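Local coordinates for nicotinamide riboside transporter PnuC (Neisseria mucosa ATCC 25996, PDB 4QTN), which probably carries nicotinamide riboside, a vitamin B3 form used to make NAD, across the bacterial inner membrane as a homotrimer, at residues Lys8-Gly13 and Lys59-Asn64; Gly13-Phe18 and Val54-Lys59; Glu119-Lys124 and Ile226-Leu231. All coordinates share one frame; numbering follows the deposited sequence.

Contact 1. Residues Lys8-Gly13 and Lys59-Asn64; sequences KRELFG and KGKISN. With BOG (octyl beta-D-glucopyranoside), chain J.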
# COMPACT_ATOMS: atom_id res chain seq x y z
N LYS C 8 -15.82 10.73 29.16
CA LYS C 8 -16.76 9.82 28.51
C LYS C 8 -17.00 10.25 27.07
O LYS C 8 -17.05 9.43 26.17
CB LYS C 8 -18.08 9.73 29.30
CG LYS C 8 -18.93 8.48 29.02
CD LYS C 8 -19.91 8.70 27.85
CE LYS C 8 -20.51 7.38 27.34
NZ LYS C 8 -21.14 7.48 25.98
N ARG C 9 -17.11 11.56 26.86
CA ARG C 9 -17.30 12.14 25.52
C ARG C 9 -16.09 11.92 24.60
O ARG C 9 -16.23 11.39 23.48
CB ARG C 9 -17.54 13.64 25.64
CG ARG C 9 -18.99 14.01 25.79
CD ARG C 9 -19.13 15.51 25.72
NE ARG C 9 -20.47 15.87 25.34
CZ ARG C 9 -20.78 16.49 24.21
NH1 ARG C 9 -19.83 16.88 23.35
NH2 ARG C 9 -22.05 16.77 23.95
N GLU C 10 -14.93 12.37 25.06
CA GLU C 10 -13.72 12.25 24.30
C GLU C 10 -13.47 10.81 23.83
O GLU C 10 -13.12 10.59 22.67
CB GLU C 10 -12.55 12.74 25.09
CG GLU C 10 -11.34 12.97 24.24
CD GLU C 10 -11.39 14.30 23.50
OE1 GLU C 10 -12.33 15.09 23.73
OE2 GLU C 10 -10.47 14.55 22.69
N LEU C 11 -13.65 9.84 24.72
CA LEU C 11 -13.27 8.45 24.44
C LEU C 11 -14.29 7.70 23.61
O LEU C 11 -13.94 6.79 22.87
CB LEU C 11 -13.04 7.67 25.74
CG LEU C 11 -11.83 7.94 26.63
CD1 LEU C 11 -11.72 6.77 27.59
CD2 LEU C 11 -10.54 8.10 25.84
N PHE C 12 -15.56 8.04 23.77
CA PHE C 12 -16.61 7.21 23.21
C PHE C 12 -17.52 7.99 22.26
O PHE C 12 -18.38 7.40 21.59
CB PHE C 12 -17.42 6.52 24.32
CG PHE C 12 -16.59 5.59 25.19
CD1 PHE C 12 -16.30 4.29 24.77
CD2 PHE C 12 -16.09 6.02 26.42
CE1 PHE C 12 -15.53 3.45 25.56
CE2 PHE C 12 -15.30 5.19 27.20
CZ PHE C 12 -15.03 3.90 26.77
N GLY C 13 -17.29 9.30 22.16
CA GLY C 13 -18.21 10.20 21.47
C GLY C 13 -17.92 10.33 19.99
O GLY C 13 -16.80 10.62 19.59
N LYS C 59 -9.05 11.96 13.92
CA LYS C 59 -10.39 12.42 14.31
C LYS C 59 -10.39 13.92 14.67
O LYS C 59 -11.43 14.59 14.61
CB LYS C 59 -10.89 11.60 15.50
CG LYS C 59 -11.83 10.48 15.12
CD LYS C 59 -13.09 11.03 14.53
CE LYS C 59 -14.32 10.41 15.16
NZ LYS C 59 -15.52 10.79 14.37
N GLY C 60 -9.23 14.42 15.05
CA GLY C 60 -9.09 15.80 15.47
C GLY C 60 -9.48 15.98 16.92
O GLY C 60 -9.80 17.08 17.33
N LYS C 61 -9.47 14.88 17.69
CA LYS C 61 -9.77 14.91 19.14
C LYS C 61 -8.58 15.40 19.96
O LYS C 61 -7.43 15.02 19.70
CB LYS C 61 -10.18 13.54 19.62
CG LYS C 61 -11.48 13.05 19.04
CD LYS C 61 -12.05 11.90 19.85
CE LYS C 61 -13.50 11.65 19.47
NZ LYS C 61 -14.39 11.65 20.66
N ILE C 62 -8.86 16.19 20.99
CA ILE C 62 -7.81 16.87 21.77
C ILE C 62 -7.06 15.95 22.72
O ILE C 62 -5.90 16.22 23.08
CB ILE C 62 -8.36 18.05 22.57
CG1 ILE C 62 -7.23 18.78 23.28
CG2 ILE C 62 -9.42 17.57 23.57
CD1 ILE C 62 -7.28 20.27 23.11
N SER C 63 -7.73 14.88 23.14
CA SER C 63 -7.16 13.93 24.09
C SER C 63 -6.17 13.01 23.45
O SER C 63 -5.76 12.04 24.06
CB SER C 63 -8.25 13.08 24.71
OG SER C 63 -8.76 12.16 23.76
N ASN C 64 -5.83 13.27 22.20
CA ASN C 64 -4.73 12.57 21.56
C ASN C 64 -3.44 12.82 22.32
O ASN C 64 -2.61 11.93 22.46
CB ASN C 64 -4.58 12.98 20.08
CG ASN C 64 -3.57 14.11 19.88
OD1 ASN C 64 -2.36 13.87 19.77
ND2 ASN C 64 -4.07 15.34 19.83
C1 BOG J . -20.19 4.42 19.65
O1 BOG J . -19.06 3.69 19.29
C2 BOG J . -20.18 5.76 18.92
O2 BOG J . -19.00 6.57 19.31
C3 BOG J . -21.40 6.54 19.24
O3 BOG J . -21.32 7.82 18.53
C4 BOG J . -22.66 5.82 18.86
O4 BOG J . -23.79 6.52 19.40
C5 BOG J . -22.71 4.34 19.30
O5 BOG J . -21.40 3.61 19.30
C6 BOG J . -23.63 3.63 18.37
O6 BOG J . -24.20 2.49 19.01
C1' BOG J . -18.00 3.67 20.28
C2' BOG J . -16.67 3.32 19.55
C3' BOG J . -15.55 3.18 20.55
C4' BOG J . -14.28 2.67 19.79
C5' BOG J . -13.07 2.56 20.76
C6' BOG J . -12.70 3.97 21.29
C7' BOG J . -12.49 3.93 22.83
C8' BOG J . -10.97 3.80 23.18
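Helix 4-12 runs out at Gly13 against the loop between helix 41-59 and helix 64-80, the backbones coming closest at Glu10 and Ser63, whose CA atoms lie 6.8 Å apart. A Schellman motif opens this loop: Gly60, with positive phi, is its C-prime residue, closing helix 41-59 before a type I turn from Lys61 to Asn64. Two side chains bridge the segments in opposite directions. Lys61 reaches toward the helix as a nearly extended chain that bends at chi4 (-127°), bringing NZ among the last carbonyls. Lys61 NZ bonds to Glu10 O at 2.6 Å, from above the carbonyl plane, and to Gly13 O at 2.8 Å, in plane on a lone pair. Thr118 OG1 is a further partner, and the ammonium would probably be favourable beside the negative end of the helix dipole. Glu10 goes the other way, CG anti to the backbone N (chi1 -165°) and the chain bent at chi2, so that OE2 arrives over the turn. Ser63 N donates to Glu10 OE2 across 2.8 Å at an N-H...O angle of 162°, meeting the carboxylate from above its plane. Ile62 crosses Glu10 at about a right angle, its CG2 3.3 Å from Glu10 OE2. Arg9 turns to the loop carbonyl of Ala116. On the helix end a detergent sugar is fastened, octyl glucoside O2 donating to Phe12 O across 2.5 Å.

Contact 2. Residues Gly13-Phe18 and Val54-Lys59; sequences GGWTHF and VVFVGK. With BOG (octyl beta-D-glucopyranoside), chain J; NNR (Nicotinamide riboside), chain I.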
# COMPACT_ATOMS: atom_id res chain seq x y z
N GLY C 13 -17.29 9.30 22.16
CA GLY C 13 -18.21 10.20 21.47
C GLY C 13 -17.92 10.33 19.99
O GLY C 13 -16.80 10.62 19.59
N GLY C 14 -18.95 10.12 19.18
CA GLY C 14 -18.94 10.57 17.80
C GLY C 14 -17.98 9.82 16.89
O GLY C 14 -17.44 10.40 15.95
N TRP C 15 -17.77 8.53 17.17
CA TRP C 15 -17.14 7.62 16.18
C TRP C 15 -18.17 7.10 15.22
O TRP C 15 -19.28 6.70 15.64
CB TRP C 15 -16.47 6.42 16.85
CG TRP C 15 -15.49 6.75 17.88
CD1 TRP C 15 -15.71 6.84 19.21
CD2 TRP C 15 -14.10 6.99 17.69
NE1 TRP C 15 -14.55 7.14 19.88
CE2 TRP C 15 -13.54 7.24 18.96
CE3 TRP C 15 -13.27 7.05 16.57
CZ2 TRP C 15 -12.19 7.54 19.15
CZ3 TRP C 15 -11.93 7.35 16.75
CH2 TRP C 15 -11.41 7.59 18.04
N THR C 16 -17.81 7.08 13.93
CA THR C 16 -18.51 6.26 12.95
C THR C 16 -18.29 4.78 13.26
O THR C 16 -17.34 4.41 13.99
CB THR C 16 -18.02 6.51 11.52
OG1 THR C 16 -16.66 6.10 11.41
CG2 THR C 16 -18.13 7.95 11.18
N HIS C 17 -19.16 3.94 12.69
CA HIS C 17 -19.05 2.48 12.78
C HIS C 17 -17.70 2.03 12.23
O HIS C 17 -16.95 1.28 12.89
CB HIS C 17 -20.18 1.82 12.01
CG HIS C 17 -20.14 0.33 12.05
ND1 HIS C 17 -19.23 -0.41 11.33
CD2 HIS C 17 -20.91 -0.57 12.72
CE1 HIS C 17 -19.43 -1.70 11.56
NE2 HIS C 17 -20.44 -1.82 12.40
N PHE C 18 -17.37 2.52 11.04
CA PHE C 18 -16.14 2.19 10.37
C PHE C 18 -14.89 2.57 11.21
O PHE C 18 -14.02 1.73 11.45
CB PHE C 18 -16.13 2.86 9.02
CG PHE C 18 -14.88 2.66 8.25
CD1 PHE C 18 -14.69 1.52 7.51
CD2 PHE C 18 -13.92 3.64 8.20
CE1 PHE C 18 -13.55 1.34 6.75
CE2 PHE C 18 -12.77 3.48 7.45
CZ PHE C 18 -12.58 2.32 6.72
N VAL C 54 -2.58 8.48 17.24
CA VAL C 54 -2.79 8.89 15.84
C VAL C 54 -4.23 8.74 15.33
O VAL C 54 -4.68 9.54 14.52
CB VAL C 54 -1.83 8.18 14.89
CG1 VAL C 54 -0.38 8.51 15.27
CG2 VAL C 54 -2.09 6.68 14.89
N VAL C 55 -4.95 7.75 15.81
CA VAL C 55 -6.36 7.64 15.42
C VAL C 55 -7.14 8.86 15.92
O VAL C 55 -7.95 9.43 15.20
CB VAL C 55 -6.98 6.28 15.88
CG1 VAL C 55 -8.49 6.37 16.02
CG2 VAL C 55 -6.58 5.18 14.91
N PHE C 56 -6.80 9.33 17.12
CA PHE C 56 -7.40 10.54 17.71
C PHE C 56 -7.01 11.84 16.98
O PHE C 56 -7.86 12.74 16.82
CB PHE C 56 -7.07 10.65 19.19
CG PHE C 56 -7.91 9.77 20.06
CD1 PHE C 56 -8.01 8.42 19.81
CD2 PHE C 56 -8.59 10.29 21.14
CE1 PHE C 56 -8.79 7.60 20.62
CE2 PHE C 56 -9.36 9.48 21.96
CZ PHE C 56 -9.46 8.13 21.69
N VAL C 57 -5.75 11.96 16.54
CA VAL C 57 -5.33 13.08 15.66
C VAL C 57 -6.16 13.08 14.36
O VAL C 57 -6.69 14.12 13.95
CB VAL C 57 -3.81 13.05 15.34
CG1 VAL C 57 -3.49 13.98 14.18
CG2 VAL C 57 -3.01 13.45 16.55
N GLY C 58 -6.31 11.91 13.76
CA GLY C 58 -7.09 11.77 12.54
C GLY C 58 -8.50 12.26 12.74
O GLY C 58 -9.07 12.90 11.87
N LYS C 59 -9.05 11.96 13.92
CA LYS C 59 -10.39 12.42 14.31
C LYS C 59 -10.39 13.92 14.67
O LYS C 59 -11.43 14.59 14.61
CB LYS C 59 -10.89 11.60 15.50
CG LYS C 59 -11.83 10.48 15.12
CD LYS C 59 -13.09 11.03 14.53
CE LYS C 59 -14.32 10.41 15.16
NZ LYS C 59 -15.52 10.79 14.37
C1 BOG J . -20.19 4.42 19.65
O1 BOG J . -19.06 3.69 19.29
C2 BOG J . -20.18 5.76 18.92
O2 BOG J . -19.00 6.57 19.31
C3 BOG J . -21.40 6.54 19.24
O3 BOG J . -21.32 7.82 18.53
C4 BOG J . -22.66 5.82 18.86
O4 BOG J . -23.79 6.52 19.40
C5 BOG J . -22.71 4.34 19.30
O5 BOG J . -21.40 3.61 19.30
C6 BOG J . -23.63 3.63 18.37
O6 BOG J . -24.20 2.49 19.01
C1' BOG J . -18.00 3.67 20.28
C2' BOG J . -16.67 3.32 19.55
C3' BOG J . -15.55 3.18 20.55
C4' BOG J . -14.28 2.67 19.79
C5' BOG J . -13.07 2.56 20.76
C6' BOG J . -12.70 3.97 21.29
C7' BOG J . -12.49 3.93 22.83
C8' BOG J . -10.97 3.80 23.18
O2R NNR I . 1.11 13.38 17.98
C2R NNR I . 1.79 12.25 17.21
C3R NNR I . 2.95 11.68 18.03
O3R NNR I . 3.44 12.65 18.84
C4R NNR I . 4.00 11.30 17.01
C5R NNR I . 3.91 9.78 16.58
O5R NNR I . 4.69 9.59 15.36
O4R NNR I . 3.79 12.08 15.99
C1R NNR I . 2.30 12.66 16.09
N1 NNR I . 1.51 12.22 14.93
C2 NNR I . 1.95 11.16 14.11
C6 NNR I . 0.32 12.84 14.63
C5 NNR I . -0.44 12.41 13.52
C4 NNR I . 0.00 11.38 12.72
C3 NNR I . 1.17 10.75 13.01
C7 NNR I . 1.61 9.59 12.12
O7 NNR I . 2.77 9.29 12.04
N7 NNR I . 0.63 8.85 11.38
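Trp15 leaves the link between helix 4-12 and helix 17-34 with CG anti to the carbonyl carbon (chi1 -55°), and its indole reaches across to helix 41-59. At the root, CB lies beside the sugar of a bound octyl glucoside, whose O2 also accepts a bond from Trp15 N at 3.2 Å. Trp15 CD1 has octyl glucoside O2 in the ring plane at its edge, 3.3 Å away. NE1 donates to Leu11 O, which helps to hold the rotation of the indole, while the detergent tail passes over one face with its C4'. On the benzo side, Trp15 CE3 has Lys59 CE at 3.8 Å and Trp15 CZ3 has Lys59 CG at 3.5 Å. Trp15 CZ3 also touches Val55 CG1 at 3.7 Å. The far tip, CH2 with CZ2, points its edge at the face of Phe56, an edge-to-face pair with six-membered-ring centroids 5.3 Å apart and planes at 67°. Beyond the indole, Lys59, bent at chi2 and chi3, brings NZ into the carbonyl plane of Gly14 for a bond of 2.5 Å to Gly14 O, and Glu19 pairs with the same ammonium as a salt bridge. Thr16 is the N-cap of helix 17-34. Val57 CG1 lies 3.5 Å from NNR C5 of the nicotinamide ring: one face of this transmembrane helix (Val55, Phe56, Lys59) takes the indole, while Val54 and Val57 line the substrate pocket.

Contact 3. Residues Glu119-Lys124 and Ile226-Leu231; sequences EEVKAK and INWTKL
Trp228 lays the benzo part of its indole along the extended segment 119-124, meeting two methyl carbons there, both approaching the ring obliquely. Trp228 CE3 lies 3.7 Å from Ala123 CB, and diagonally across the six-membered ring Trp228 CZ2 lies 3.9 Å from Val121 CG1. With chi1 at -91° and chi2 at 60°, the indole reaches forward from a CB that does not itself aim at the segment. Leu231, one turn further along the helix, fits against one face: its CD2 stands 3.6 Å off the plane of the Trp228 ring, displaced from the ring centre toward its edge. The polar edge of the indole faces another way, NE1 donating to Val57 O near the C-terminal end of helix 41-59, and Trp182 meets Trp228 edge-to-face. The backbones approach most closely at Ala123 and Leu231, with CA atoms 5.8 Å apart and CB atoms 3.9 Å apart. In the all-helical membrane fold of PnuC, helix 208-234 probably runs on past the bilayer into the cytoplasm, and the loop before helix 128-147 packs across it there. No hydrogen bond joins the two segments; the loop backbone bonds instead to other parts of the chain, Val121 to Gly60, Lys122 to His109 and Lys124 to Arg177 and Arg179. Ala123 turns its methyl toward the helix. Trp228 is a near neighbour of the substrate site, about 8 Å between nearest atoms of its side chain and bound nicotinamide riboside. At the other end of the patch, the Glu120 and Leu231 side chains run alongside each other, pointing opposite ways, Glu120 OE1 resting 3.5 Å from Leu231 CD1, with Arg234 as a long, weak ionic partner of this carboxylate.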
# COMPACT_ATOMS: atom_id res chain seq x y z
N GLU C 119 -15.78 17.10 20.66
CA GLU C 119 -15.27 18.33 20.13
C GLU C 119 -14.14 18.03 19.17
O GLU C 119 -13.26 17.25 19.49
CB GLU C 119 -14.82 19.25 21.26
CG GLU C 119 -15.95 19.66 22.23
CD GLU C 119 -15.74 19.16 23.67
OE1 GLU C 119 -14.67 19.46 24.27
OE2 GLU C 119 -16.67 18.50 24.23
N GLU C 120 -14.23 18.57 17.94
CA GLU C 120 -13.15 18.44 16.92
C GLU C 120 -12.43 19.77 16.71
O GLU C 120 -13.07 20.81 16.61
CB GLU C 120 -13.68 17.92 15.56
CG GLU C 120 -15.20 17.96 15.39
CD GLU C 120 -15.66 18.27 13.96
OE1 GLU C 120 -15.39 19.39 13.48
OE2 GLU C 120 -16.34 17.42 13.33
N VAL C 121 -11.09 19.70 16.64
CA VAL C 121 -10.23 20.86 16.30
C VAL C 121 -10.60 21.47 14.95
O VAL C 121 -11.15 20.77 14.07
CB VAL C 121 -8.73 20.45 16.29
CG1 VAL C 121 -8.34 19.83 14.95
CG2 VAL C 121 -7.83 21.63 16.62
N LYS C 122 -10.34 22.77 14.79
CA LYS C 122 -10.68 23.47 13.56
C LYS C 122 -9.52 23.35 12.58
O LYS C 122 -8.45 23.84 12.83
CB LYS C 122 -11.04 24.93 13.84
CG LYS C 122 -12.45 25.12 14.41
CD LYS C 122 -12.82 26.60 14.58
CE LYS C 122 -12.23 27.21 15.85
NZ LYS C 122 -12.27 28.70 15.86
N ALA C 123 -9.74 22.64 11.49
CA ALA C 123 -8.66 22.30 10.57
C ALA C 123 -8.51 23.36 9.49
O ALA C 123 -9.49 23.88 9.00
CB ALA C 123 -8.92 20.93 9.95
N LYS C 124 -7.26 23.68 9.15
CA LYS C 124 -6.96 24.70 8.13
C LYS C 124 -6.23 24.08 6.94
O LYS C 124 -5.63 23.02 7.07
CB LYS C 124 -6.11 25.85 8.73
CG LYS C 124 -6.77 26.57 9.89
CD LYS C 124 -6.02 27.84 10.29
CE LYS C 124 -4.67 27.53 10.93
NZ LYS C 124 -4.09 28.73 11.61
N ILE C 226 -8.01 11.90 4.47
CA ILE C 226 -9.46 11.93 4.13
C ILE C 226 -10.33 12.72 5.14
O ILE C 226 -11.05 13.65 4.75
CB ILE C 226 -10.04 10.54 3.92
CG1 ILE C 226 -9.65 10.01 2.56
CG2 ILE C 226 -11.54 10.59 3.97
CD1 ILE C 226 -9.25 8.55 2.59
N ASN C 227 -10.24 12.36 6.43
CA ASN C 227 -11.10 12.94 7.47
C ASN C 227 -10.81 14.38 7.74
O ASN C 227 -11.73 15.18 7.92
CB ASN C 227 -10.96 12.19 8.77
CG ASN C 227 -12.09 12.51 9.74
OD1 ASN C 227 -13.27 12.17 9.48
ND2 ASN C 227 -11.76 13.15 10.86
N TRP C 228 -9.52 14.71 7.85
CA TRP C 228 -9.09 16.10 7.95
C TRP C 228 -9.53 16.97 6.77
O TRP C 228 -9.82 18.15 6.95
CB TRP C 228 -7.59 16.21 8.19
CG TRP C 228 -7.28 16.23 9.59
CD1 TRP C 228 -7.58 15.27 10.50
CD2 TRP C 228 -6.66 17.29 10.32
NE1 TRP C 228 -7.17 15.65 11.76
CE2 TRP C 228 -6.60 16.89 11.67
CE3 TRP C 228 -6.12 18.53 9.96
CZ2 TRP C 228 -6.03 17.69 12.67
CZ3 TRP C 228 -5.56 19.33 10.96
CH2 TRP C 228 -5.53 18.91 12.29
N THR C 229 -9.64 16.40 5.57
CA THR C 229 -10.31 17.12 4.50
C THR C 229 -11.76 17.46 4.86
O THR C 229 -12.16 18.63 4.80
CB THR C 229 -10.22 16.41 3.16
OG1 THR C 229 -8.87 16.42 2.73
CG2 THR C 229 -11.03 17.15 2.13
N LYS C 230 -12.54 16.45 5.25
CA LYS C 230 -13.93 16.67 5.68
C LYS C 230 -13.98 17.77 6.75
O LYS C 230 -14.92 18.58 6.79
CB LYS C 230 -14.58 15.36 6.17
CG LYS C 230 -14.93 14.37 5.05
CD LYS C 230 -14.76 12.90 5.47
CE LYS C 230 -16.05 12.26 5.98
NZ LYS C 230 -16.71 11.35 4.98
N LEU C 231 -12.93 17.83 7.56
CA LEU C 231 -12.85 18.73 8.70
C LEU C 231 -12.58 20.15 8.22
O LEU C 231 -13.21 21.11 8.68
CB LEU C 231 -11.70 18.26 9.57
CG LEU C 231 -11.70 18.07 11.08
CD1 LEU C 231 -13.03 17.63 11.66
CD2 LEU C 231 -10.62 17.05 11.38

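In the fold
All three contacts lie on the same side of the chain's centre, probably at the cytoplasmic end of the helical bundle. Contact 2 is nested inside the loop closed by contact 1; they share Gly13 and Lys59, their centres are about 8 Å apart, and both touch octyl glucoside. Contact 3 follows later in the chain, about 13 Å from contact 1 and about 11 Å from contact 2 between centres. The end of helix 41-59 connects them, Gly58 O taking a bond from Asn227 ND2 of helix 208-234. Amino-terminal helix, pocket-lining helix and last helix are thus tied together on what is probably the cytoplasmic side of the nicotinamide riboside site.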